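Local coordinates for Alr4995 protein (Nostoc sp., PDB 6LRF) that acts as a bifunctional enzyme, an arginine dihydrolase of the guanidine-modifying superfamily that also has ornithine cyclodeaminase activity, at residues Thr384-Glu389 with Thr442-Glu447; Val399-Met404 with Leu418-Ile423; Pro12-Val17 with Pro59-Pro64. One frame throughout, in Å; residues are numbered along the deposited sequence.

Contact 1: Thr384-Glu389 with Thr442-Glu447; sequences TIYPTE and TIRKTE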
# COMPACT_ATOMS: atom_id res chain seq x y z
N THR B 384 -2.54 -1.11 -33.34
CA THR B 384 -1.69 -1.15 -32.16
C THR B 384 -0.84 0.12 -32.12
O THR B 384 -0.96 0.97 -33.01
CB THR B 384 -0.78 -2.40 -32.18
OG1 THR B 384 0.16 -2.27 -33.25
CG2 THR B 384 -1.62 -3.65 -32.43
N ILE B 385 0.05 0.24 -31.15
CA ILE B 385 0.93 1.41 -31.13
C ILE B 385 2.06 1.29 -32.16
O ILE B 385 2.76 2.27 -32.43
CB ILE B 385 1.57 1.66 -29.75
CG1 ILE B 385 2.57 0.54 -29.42
CG2 ILE B 385 0.50 1.79 -28.67
CD1 ILE B 385 3.35 0.76 -28.11
N TYR B 386 2.25 0.09 -32.71
CA TYR B 386 3.48 -0.19 -33.46
C TYR B 386 3.39 0.15 -34.94
O TYR B 386 2.31 0.07 -35.52
CB TYR B 386 3.84 -1.67 -33.30
CG TYR B 386 4.16 -1.99 -31.88
CD1 TYR B 386 5.34 -1.52 -31.29
CD2 TYR B 386 3.28 -2.72 -31.09
CE1 TYR B 386 5.63 -1.78 -29.98
CE2 TYR B 386 3.56 -3.00 -29.77
CZ TYR B 386 4.74 -2.53 -29.22
OH TYR B 386 5.04 -2.80 -27.90
N PRO B 387 4.54 0.52 -35.55
CA PRO B 387 4.60 0.84 -36.98
C PRO B 387 4.12 -0.35 -37.79
O PRO B 387 4.57 -1.48 -37.55
CB PRO B 387 6.09 1.12 -37.24
CG PRO B 387 6.69 1.34 -35.92
CD PRO B 387 5.89 0.54 -34.94
N THR B 388 3.23 -0.09 -38.74
CA THR B 388 2.41 -1.11 -39.37
C THR B 388 2.39 -0.90 -40.87
O THR B 388 2.33 0.25 -41.33
CB THR B 388 0.97 -1.09 -38.80
OG1 THR B 388 1.00 -1.37 -37.39
CG2 THR B 388 0.05 -2.11 -39.50
N GLU B 389 2.47 -1.98 -41.64
CA GLU B 389 2.30 -1.93 -43.09
C GLU B 389 1.11 -2.81 -43.49
O GLU B 389 0.84 -3.82 -42.84
CB GLU B 389 3.57 -2.39 -43.82
CG GLU B 389 4.70 -1.36 -43.85
CD GLU B 389 6.04 -1.93 -44.37
OE1 GLU B 389 6.12 -3.15 -44.65
OE2 GLU B 389 7.01 -1.16 -44.50
N THR B 442 3.80 -5.91 -38.92
CA THR B 442 4.42 -4.87 -38.12
C THR B 442 5.83 -4.62 -38.65
O THR B 442 6.40 -5.47 -39.33
CB THR B 442 4.49 -5.26 -36.65
OG1 THR B 442 4.84 -4.12 -35.87
CG2 THR B 442 5.56 -6.33 -36.45
N ILE B 443 6.40 -3.45 -38.36
CA ILE B 443 7.79 -3.23 -38.70
C ILE B 443 8.53 -2.68 -37.49
O ILE B 443 9.27 -1.71 -37.59
CB ILE B 443 7.95 -2.29 -39.93
CG1 ILE B 443 6.99 -1.09 -39.85
CG2 ILE B 443 7.70 -3.07 -41.21
CD1 ILE B 443 7.10 -0.14 -41.03
N ARG B 444 8.33 -3.33 -36.35
CA ARG B 444 9.13 -3.04 -35.17
C ARG B 444 10.58 -3.45 -35.42
O ARG B 444 10.86 -4.55 -35.92
CB ARG B 444 8.59 -3.77 -33.95
CG ARG B 444 7.12 -3.63 -33.73
CD ARG B 444 6.64 -4.58 -32.66
NE ARG B 444 7.36 -4.41 -31.40
CZ ARG B 444 7.04 -5.04 -30.27
NH1 ARG B 444 6.00 -5.87 -30.23
NH2 ARG B 444 7.75 -4.83 -29.17
N LYS B 445 11.51 -2.56 -35.06
CA LYS B 445 12.93 -2.84 -35.20
C LYS B 445 13.34 -3.97 -34.25
O LYS B 445 12.62 -4.27 -33.30
CB LYS B 445 13.77 -1.58 -34.95
CG LYS B 445 13.52 -0.43 -35.95
CD LYS B 445 13.09 -0.93 -37.34
CE LYS B 445 13.59 -0.05 -38.49
NZ LYS B 445 15.07 -0.16 -38.73
N THR B 446 14.48 -4.60 -34.53
CA THR B 446 14.91 -5.82 -33.82
C THR B 446 14.85 -5.69 -32.29
O THR B 446 14.22 -6.51 -31.62
CB THR B 446 16.35 -6.23 -34.21
OG1 THR B 446 16.53 -6.08 -35.62
CG2 THR B 446 16.61 -7.67 -33.80
N GLU B 447 15.48 -4.65 -31.75
CA GLU B 447 15.55 -4.46 -30.31
C GLU B 447 14.15 -4.33 -29.68
O GLU B 447 13.95 -4.68 -28.52
CB GLU B 447 16.41 -3.23 -29.98
CG GLU B 447 15.65 -1.93 -29.75
CD GLU B 447 16.56 -0.72 -29.50
OE1 GLU B 447 17.61 -0.89 -28.85
OE2 GLU B 447 16.20 0.39 -29.94
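Polar contacts across the two segments converge on one acceptor, the carbonyl oxygen of P387. I443 N donates to P387 O over 2.8 Å with an N-H...O angle of 161°, approaching from above the carbonyl plane. The hydroxyl of T442 gives a second bond in that plane, T442 OG1 to P387 O 3.1 Å; with OG1 anti to the backbone N (chi1 -168°), it is turned back to the same oxygen. Within 384-389, T384 OG1 accepts from Y386 N, an ST turn, and T388 OG1 donates to Y386 O, so the bend before the strand is tied at two points.

The backbone pairing is antiparallel: T388 and T442 form a non-hydrogen-bonded pair, joining strand 388-392 to the edge strand 440-442 of a seven-stranded mixed sheet. E389 continues the pairing through backbone bonds to R441, and its carboxylate forms a salt bridge with the same residue.

Stacking is the work of R444 and Y386. The guanidinium lies flat over one ring face, planes 9° apart and R444 CZ 3.8 Å from the Y386 centroid, a cation-pi contact; S448 and the D352 carbonyl hold its nitrogens. I385 CG1 sits over the opposite face.

Apolar packing is confined to I443 CG1 against P387 CB at 3.5 Å. Separately, the I443 side chain crosses that of E389 at about a right angle, its methyl CD1 3.6 Å from E389 OE2.

Contact 2: Val399-Met404 with Leu418-Ile423; sequences VENQRM and LAQCKI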
# COMPACT_ATOMS: atom_id res chain seq x y z
N VAL B 399 1.26 2.59 -42.75
CA VAL B 399 0.10 3.24 -42.14
C VAL B 399 0.53 4.53 -41.43
O VAL B 399 1.50 4.52 -40.66
CB VAL B 399 -0.63 2.29 -41.12
CG1 VAL B 399 -1.83 2.99 -40.47
CG2 VAL B 399 -1.05 0.98 -41.79
N GLU B 400 -0.18 5.63 -41.70
CA GLU B 400 0.10 6.94 -41.11
C GLU B 400 -0.78 7.23 -39.89
O GLU B 400 -1.87 6.65 -39.74
CB GLU B 400 -0.09 8.05 -42.14
CG GLU B 400 0.97 8.04 -43.23
CD GLU B 400 0.75 9.13 -44.26
OE1 GLU B 400 -0.12 10.00 -44.03
OE2 GLU B 400 1.44 9.12 -45.30
N ASN B 401 -0.31 8.13 -39.03
CA ASN B 401 -1.01 8.56 -37.82
C ASN B 401 -1.28 7.41 -36.87
O ASN B 401 -2.34 7.36 -36.23
CB ASN B 401 -2.32 9.27 -38.17
CG ASN B 401 -2.11 10.46 -39.09
OD1 ASN B 401 -2.84 10.65 -40.05
ND2 ASN B 401 -1.08 11.26 -38.80
N GLN B 402 -0.32 6.50 -36.76
CA GLN B 402 -0.49 5.28 -35.99
C GLN B 402 -0.88 5.56 -34.55
O GLN B 402 -0.27 6.38 -33.88
CB GLN B 402 0.79 4.45 -36.02
CG GLN B 402 0.64 3.05 -35.43
CD GLN B 402 -0.12 2.10 -36.33
OE1 GLN B 402 0.03 2.14 -37.55
NE2 GLN B 402 -0.94 1.24 -35.74
N ARG B 403 -1.93 4.91 -34.07
CA ARG B 403 -2.18 4.83 -32.63
C ARG B 403 -2.98 3.58 -32.33
O ARG B 403 -3.56 2.97 -33.22
CB ARG B 403 -2.93 6.05 -32.11
CG ARG B 403 -4.24 6.33 -32.78
CD ARG B 403 -5.13 7.16 -31.83
NE ARG B 403 -5.70 6.29 -30.82
CZ ARG B 403 -6.44 6.69 -29.80
NH1 ARG B 403 -6.73 7.97 -29.63
NH2 ARG B 403 -6.91 5.78 -28.95
N MSE B 404 -3.00 3.19 -31.06
CA MSE B 404 -3.74 2.00 -30.71
C MSE B 404 -5.24 2.26 -30.76
O MSE B 404 -5.69 3.41 -30.68
CB MSE B 404 -3.35 1.50 -29.32
CG MSE B 404 -3.80 2.42 -28.21
SE MSE B 404 -3.62 1.54 -26.45
CE MSE B 404 -2.20 0.25 -26.87
N LEU B 418 -3.18 5.85 -49.76
CA LEU B 418 -2.98 6.33 -48.41
C LEU B 418 -3.62 5.39 -47.39
O LEU B 418 -4.81 5.06 -47.49
CB LEU B 418 -3.56 7.74 -48.26
CG LEU B 418 -3.51 8.31 -46.85
CD1 LEU B 418 -2.05 8.46 -46.37
CD2 LEU B 418 -4.25 9.63 -46.85
N ALA B 419 -2.82 4.95 -46.41
CA ALA B 419 -3.32 4.13 -45.31
C ALA B 419 -3.24 4.94 -44.03
O ALA B 419 -2.17 5.41 -43.65
CB ALA B 419 -2.54 2.83 -45.19
N GLN B 420 -4.38 5.11 -43.37
CA GLN B 420 -4.52 6.01 -42.23
C GLN B 420 -5.18 5.34 -41.04
O GLN B 420 -6.31 4.87 -41.14
CB GLN B 420 -5.38 7.22 -42.60
CG GLN B 420 -4.68 8.51 -42.88
CD GLN B 420 -5.68 9.56 -43.35
OE1 GLN B 420 -6.57 9.27 -44.15
NE2 GLN B 420 -5.54 10.77 -42.83
N CYS B 421 -4.51 5.37 -39.91
CA CYS B 421 -5.09 5.01 -38.65
C CYS B 421 -6.10 6.09 -38.19
O CYS B 421 -5.76 7.26 -38.06
CB CYS B 421 -3.97 4.82 -37.66
SG CYS B 421 -4.37 3.93 -36.24
N LYS B 422 -7.34 5.69 -37.98
CA LYS B 422 -8.38 6.64 -37.56
C LYS B 422 -9.13 6.06 -36.39
O LYS B 422 -9.42 4.86 -36.37
CB LYS B 422 -9.37 6.92 -38.69
CG LYS B 422 -8.84 7.75 -39.86
CD LYS B 422 -9.95 7.92 -40.88
CE LYS B 422 -9.94 9.26 -41.58
NZ LYS B 422 -11.33 9.61 -42.06
N ILE B 423 -9.46 6.89 -35.41
CA ILE B 423 -10.34 6.45 -34.33
C ILE B 423 -11.76 6.29 -34.88
O ILE B 423 -12.11 6.93 -35.87
CB ILE B 423 -10.34 7.42 -33.14
CG1 ILE B 423 -10.80 8.80 -33.59
CG2 ILE B 423 -8.93 7.46 -32.50
CD1 ILE B 423 -10.94 9.81 -32.46
O HOH W 1 -4.91 8.48 -35.57
O HOH W 2 -5.73 9.57 -39.40
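V399 packs its side chain between strands of a seven-stranded mixed sheet, in which strands 395-400 and 416-422 are inner neighbours running parallel. Its CG1, anti to the backbone N, passes alongside the next strand to reach C421 CB at 4.0 Å, and its CG2 touches A419 CB; the same side chain also packs on V390 of strand 388-392 and I408 of strand 407-413.

E400 pairs with Q420 and supplies the two backbone bonds that define the parallel register. E400 N donates to A419 O almost straight, 2.8 Å at 174°, and E400 O receives C421 N nearly along its C=O axis at 2.9 Å. One residue thus bonds to both flanks of Q420, as a parallel pair requires. The extended side chain of E400 crosses L418 at about a right angle, bringing the carboxylate against L418 CD1.

At N401 the backbone takes up left-handed angles. Two waters link it to the other segment, both donating to C421 O: one also donates to N401 O, the other to N401 OD1. Q402 turns away, and its NE2 bonds to T384 O.

R403 N donates to C421 SG (3.4 Å, 165°), so the C421 side chain, with its sulfur anti to its own backbone N, carries the contact past E400 to R403. The R403 guanidinium grips M404 O side-on through NE and NH2, with M404 O in the guanidinium plane, while I423 CG2 lies over one face, 3.7 Å from R403 NH1.

Contact 3: Pro12-Val17 with Pro59-Pro64; sequences PDHYDV and PQKGWP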
# COMPACT_ATOMS: atom_id res chain seq x y z
N PRO B 12 -14.22 -54.65 -13.01
CA PRO B 12 -13.08 -54.16 -12.23
C PRO B 12 -12.14 -55.25 -11.71
O PRO B 12 -11.60 -55.07 -10.62
CB PRO B 12 -13.76 -53.46 -11.05
CG PRO B 12 -15.06 -54.15 -10.90
CD PRO B 12 -15.50 -54.51 -12.28
N ASP B 13 -11.94 -56.32 -12.47
CA ASP B 13 -11.14 -57.47 -12.02
C ASP B 13 -9.71 -57.08 -11.62
O ASP B 13 -9.12 -57.70 -10.72
CB ASP B 13 -11.10 -58.56 -13.09
CG ASP B 13 -12.42 -59.33 -13.23
OD1 ASP B 13 -13.45 -58.87 -12.69
OD2 ASP B 13 -12.43 -60.39 -13.89
N HIS B 14 -9.15 -56.07 -12.27
CA HIS B 14 -7.79 -55.61 -11.97
C HIS B 14 -7.74 -54.09 -11.81
O HIS B 14 -6.76 -53.44 -12.18
CB HIS B 14 -6.82 -56.07 -13.04
CG HIS B 14 -6.92 -57.54 -13.35
ND1 HIS B 14 -7.15 -58.02 -14.62
CD2 HIS B 14 -6.85 -58.62 -12.54
CE1 HIS B 14 -7.20 -59.34 -14.59
NE2 HIS B 14 -7.03 -59.73 -13.34
N TYR B 15 -8.80 -53.53 -11.26
CA TYR B 15 -8.86 -52.10 -11.05
C TYR B 15 -8.08 -51.75 -9.79
O TYR B 15 -8.07 -52.50 -8.82
CB TYR B 15 -10.30 -51.61 -10.95
CG TYR B 15 -10.46 -50.16 -10.54
CD1 TYR B 15 -10.16 -49.13 -11.43
CD2 TYR B 15 -10.92 -49.82 -9.27
CE1 TYR B 15 -10.31 -47.80 -11.06
CE2 TYR B 15 -11.07 -48.49 -8.90
CZ TYR B 15 -10.76 -47.48 -9.79
OH TYR B 15 -10.92 -46.17 -9.41
N ASP B 16 -7.42 -50.60 -9.85
CA ASP B 16 -6.58 -50.11 -8.78
C ASP B 16 -6.24 -48.66 -9.13
O ASP B 16 -6.53 -48.21 -10.24
CB ASP B 16 -5.31 -50.97 -8.66
CG ASP B 16 -4.53 -50.71 -7.37
OD1 ASP B 16 -5.15 -50.43 -6.32
OD2 ASP B 16 -3.28 -50.79 -7.42
N VAL B 17 -5.65 -47.93 -8.20
CA VAL B 17 -5.00 -46.68 -8.57
C VAL B 17 -3.49 -46.94 -8.52
O VAL B 17 -2.87 -46.87 -7.46
CB VAL B 17 -5.44 -45.52 -7.65
CG1 VAL B 17 -4.76 -44.23 -8.08
CG2 VAL B 17 -6.95 -45.35 -7.70
N PRO B 59 -11.16 -57.97 -19.14
CA PRO B 59 -10.19 -57.22 -18.32
C PRO B 59 -8.79 -57.78 -18.44
O PRO B 59 -8.61 -58.97 -18.69
CB PRO B 59 -10.74 -57.38 -16.89
CG PRO B 59 -11.70 -58.53 -16.95
CD PRO B 59 -12.26 -58.53 -18.34
N GLN B 60 -7.79 -56.92 -18.28
CA GLN B 60 -6.41 -57.32 -18.43
C GLN B 60 -5.58 -56.84 -17.24
O GLN B 60 -5.71 -55.68 -16.82
CB GLN B 60 -5.83 -56.77 -19.74
CG GLN B 60 -6.64 -57.14 -20.99
CD GLN B 60 -6.50 -58.60 -21.37
OE1 GLN B 60 -5.44 -59.20 -21.20
NE2 GLN B 60 -7.57 -59.18 -21.92
N LYS B 61 -4.76 -57.73 -16.68
CA LYS B 61 -3.86 -57.35 -15.60
C LYS B 61 -2.91 -56.27 -16.09
O LYS B 61 -2.34 -56.39 -17.18
CB LYS B 61 -3.06 -58.56 -15.09
CG LYS B 61 -3.78 -59.47 -14.09
CD LYS B 61 -2.86 -59.79 -12.89
CE LYS B 61 -3.16 -61.14 -12.20
NZ LYS B 61 -4.58 -61.57 -12.26
N GLY B 62 -2.73 -55.22 -15.28
CA GLY B 62 -1.77 -54.18 -15.58
C GLY B 62 -2.33 -52.99 -16.34
O GLY B 62 -1.60 -52.04 -16.67
N TRP B 63 -3.62 -53.04 -16.64
CA TRP B 63 -4.32 -51.93 -17.28
C TRP B 63 -5.60 -51.65 -16.52
O TRP B 63 -6.70 -51.95 -17.01
CB TRP B 63 -4.59 -52.24 -18.76
CG TRP B 63 -3.34 -52.67 -19.47
CD1 TRP B 63 -3.03 -53.93 -19.90
CD2 TRP B 63 -2.21 -51.85 -19.80
NE1 TRP B 63 -1.79 -53.94 -20.50
CE2 TRP B 63 -1.26 -52.67 -20.44
CE3 TRP B 63 -1.91 -50.49 -19.61
CZ2 TRP B 63 -0.04 -52.19 -20.90
CZ3 TRP B 63 -0.69 -50.01 -20.07
CH2 TRP B 63 0.23 -50.86 -20.70
N PRO B 64 -5.47 -51.08 -15.32
CA PRO B 64 -6.59 -50.90 -14.40
C PRO B 64 -7.67 -49.97 -14.95
O PRO B 64 -8.84 -50.10 -14.59
CB PRO B 64 -5.93 -50.28 -13.16
CG PRO B 64 -4.72 -49.59 -13.69
CD PRO B 64 -4.23 -50.46 -14.81
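The imidazole of H14 is sandwiched between two aliphatic groups. K61 CG sits over one face, 3.4 Å from the H14 ring centroid and only 12° off the ring normal, a CH-pi contact; D13 CB lies over the opposite face, and the backbone N of Q60 is in plane at the edge. The Y15 ring takes P64 O in plane at its own edge, 3.6 Å from Y15 CD1.

Residues 12-17 lie in the loop between strand 6-9 and helix 34-49. The loop that holds 59-64, between strands 53-56 and 73-76, falls in the dimethylarginine dimethylhydrolase-like (GME) family region. It makes a type II beta turn from Q60 to W63, with K61 and G62 at its corners; G62 has the positive phi (93°) expected at the second corner, and the closing bond from W63 N to Q60 O is weak. H14 CG stands anti to its carbonyl carbon (chi1 -50°), which directs the ring against this turn, while the K61 side chain crosses that of H14 at about a right angle. Bends at chi2 and chi4 bring K61 NZ to 3.2 Å from H14 NE2.

Beyond the ring, D13 meets P59 obliquely, D13 OD2 to P59 CG 3.7 Å. Y15 turns away from 59-64, its hydroxyl bonded to E254 O and its ring against F255, and D16 OD2 bonds to H30. P64 packs against the carbonyl oxygens of D16 and H14: its CB lies 3.6 Å from D16 O, and P64 CA makes a CH...O contact with H14 O at 3.4 Å.

How the contacts relate
Contacts 1 and 2 belong to one seven-stranded sheet and adjoin through strands 388-392 and 395-400; contact 2 is nested in the loop closed by contact 1. Their centres are 13 Å apart, and T388 O to V399 N, 2.9 Å, probably a hydrogen bond, carries the sheet from one to the other. Contact 1 lies at the surface, on an edge strand, and combines antiparallel pairing with an arginine-tyrosine stack. Contact 2, partly buried between inner strands, relies on parallel backbone bonds, a thiol and waters. Both touch the second subunit. Contact 3, also partly buried, lies across the chain's centre from contact 2, nearest atoms about 48 Å apart, and joins two loops mainly by packing on a histidine and prolines.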